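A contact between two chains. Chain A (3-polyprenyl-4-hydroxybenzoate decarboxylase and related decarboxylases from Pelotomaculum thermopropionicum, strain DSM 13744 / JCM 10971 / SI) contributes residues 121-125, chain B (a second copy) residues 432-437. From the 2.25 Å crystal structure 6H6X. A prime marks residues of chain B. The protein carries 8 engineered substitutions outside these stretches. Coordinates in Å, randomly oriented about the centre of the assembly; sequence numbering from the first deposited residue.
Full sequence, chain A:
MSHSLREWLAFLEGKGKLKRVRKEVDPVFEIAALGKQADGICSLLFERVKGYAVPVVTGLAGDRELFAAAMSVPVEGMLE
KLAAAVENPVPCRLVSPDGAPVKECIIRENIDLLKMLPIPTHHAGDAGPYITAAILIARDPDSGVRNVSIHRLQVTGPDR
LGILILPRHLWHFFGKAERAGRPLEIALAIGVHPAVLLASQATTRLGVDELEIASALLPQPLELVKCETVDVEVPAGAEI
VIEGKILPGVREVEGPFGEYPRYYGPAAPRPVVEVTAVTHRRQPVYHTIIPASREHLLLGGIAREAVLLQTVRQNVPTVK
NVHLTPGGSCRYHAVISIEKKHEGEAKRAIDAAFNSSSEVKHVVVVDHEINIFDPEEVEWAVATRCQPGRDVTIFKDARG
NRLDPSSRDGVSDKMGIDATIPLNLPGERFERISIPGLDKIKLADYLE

Chain A (121-125) THHAG
Chain B (432-437) RISIPG

Two irregular segments can meet through one backbone hydrogen bond with side chains packed beside it. The contact between residues 121-125 of chain A and 432-437 of chain B is a compact example. Neither segment forms helix or strand; their touching parts run 89° apart, nearly perpendicular, and the nearest CA atoms across the contact are those of His123 and Ile435′, 4.5 Å apart. About 303 Å² is buried, both sides summed.

The bond runs from Ala124 N to Ser434′ O, 2.9 Å with an N-H...O angle of 163°, of ordinary length and nearly linear. Ser434′ (phi/psi -156/167) is extended, and its CA-to-CB bond points away, so this residue contributes chiefly its carbonyl; its chi1 is p. Ala124, at -46/-54, turns its CB toward the partner, where it meets Pro436′ CD at 3.7 Å, an apolar contact beside the polar one. Pro436′ (-63/142) has a C-gamma exo ring.

His123 loses the most surface. Its backbone is extended (-117/157), and although CA-to-CB points sideways, chi1 of -67° (m) and chi2 of 95° bring the imidazole nearer to chain B. Ser434′ O also touches this residue, 3.3 Å from His123 CB and at the ring edge, near its plane. The CA-to-CB bond of Ile433′ (-69/154; chi1 p, chi2 t) points toward the other stretch, and CD1 sits over one face of that ring, 3.9 Å from its centroid and 20° off the normal, a CH-pi contact in which a methyl group meets the pi cloud. Ile435′ (-119/119; chi1 m, chi2 158°) brings CG1 to 3.4 Å from His123 CD2, obliquely to the ring, while its CG2 lies 3.5 Å from His122 O. In His122 (-93/-58; chi1 m, chi2 90°) CA-to-CB points sideways; NE2 is hydrogen-bonded elsewhere in the structure. One backbone hydrogen bond thus sits beside van der Waals and CH-pi contacts.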

# COMPACT_ATOMS: atom_id res chain seq x y z
N THR A 121 18.65 1.82 -24.42
CA THR A 121 17.61 2.83 -24.56
C THR A 121 16.45 2.31 -23.68
O THR A 121 16.01 1.20 -23.83
CB THR A 121 17.22 2.95 -26.04
OG1 THR A 121 18.41 3.13 -26.80
CG2 THR A 121 16.28 4.07 -26.30
N HIS A 122 16.00 3.10 -22.72
CA HIS A 122 15.19 2.56 -21.64
C HIS A 122 13.65 2.64 -21.88
O HIS A 122 12.99 1.63 -21.82
CB HIS A 122 15.59 3.19 -20.32
CG HIS A 122 16.98 2.85 -19.90
ND1 HIS A 122 18.07 3.62 -20.25
CD2 HIS A 122 17.46 1.81 -19.19
CE1 HIS A 122 19.15 3.07 -19.75
NE2 HIS A 122 18.81 1.98 -19.07
N HIS A 123 13.12 3.83 -22.09
CA HIS A 123 11.70 4.09 -22.26
C HIS A 123 11.42 4.66 -23.67
O HIS A 123 12.30 5.29 -24.28
CB HIS A 123 11.23 5.06 -21.20
CG HIS A 123 11.27 4.50 -19.81
ND1 HIS A 123 12.34 4.68 -18.95
CD2 HIS A 123 10.39 3.73 -19.13
CE1 HIS A 123 12.12 4.03 -17.82
NE2 HIS A 123 10.93 3.46 -17.90
N ALA A 124 10.17 4.49 -24.12
CA ALA A 124 9.64 4.94 -25.43
C ALA A 124 10.00 6.37 -25.81
O ALA A 124 10.53 6.61 -26.86
CB ALA A 124 8.10 4.81 -25.45
N GLY A 125 9.69 7.31 -24.95
CA GLY A 125 10.00 8.73 -25.26
C GLY A 125 11.46 9.18 -25.19
O GLY A 125 11.73 10.36 -25.41
N ARG B 432 2.52 9.43 -18.69
CA ARG B 432 3.22 8.39 -17.95
C ARG B 432 4.27 7.77 -18.88
O ARG B 432 4.04 7.60 -20.09
CB ARG B 432 2.24 7.33 -17.41
N ILE B 433 5.46 7.51 -18.33
CA ILE B 433 6.53 6.84 -19.08
C ILE B 433 6.09 5.39 -19.31
O ILE B 433 5.27 4.85 -18.57
CB ILE B 433 7.94 6.95 -18.41
CG1 ILE B 433 8.01 6.20 -17.06
CG2 ILE B 433 8.33 8.42 -18.28
CD1 ILE B 433 9.32 6.37 -16.30
N SER B 434 6.61 4.79 -20.37
CA SER B 434 6.41 3.37 -20.65
C SER B 434 7.56 2.82 -21.51
O SER B 434 8.36 3.60 -22.09
CB SER B 434 5.04 3.12 -21.33
OG SER B 434 4.91 3.82 -22.55
N ILE B 435 7.60 1.49 -21.60
CA ILE B 435 8.64 0.74 -22.31
C ILE B 435 7.91 -0.06 -23.41
O ILE B 435 7.03 -0.84 -23.08
CB ILE B 435 9.36 -0.23 -21.33
CG1 ILE B 435 9.82 0.49 -20.03
CG2 ILE B 435 10.56 -0.87 -22.02
CD1 ILE B 435 10.05 -0.40 -18.81
N PRO B 436 8.24 0.17 -24.72
CA PRO B 436 7.64 -0.68 -25.77
C PRO B 436 8.02 -2.19 -25.66
O PRO B 436 9.17 -2.53 -25.30
CB PRO B 436 8.14 -0.05 -27.09
CG PRO B 436 8.50 1.35 -26.73
CD PRO B 436 9.03 1.27 -25.31
N GLY B 437 7.05 -3.05 -25.96
CA GLY B 437 7.20 -4.50 -25.84
C GLY B 437 6.84 -5.12 -24.50
O GLY B 437 6.79 -6.33 -24.42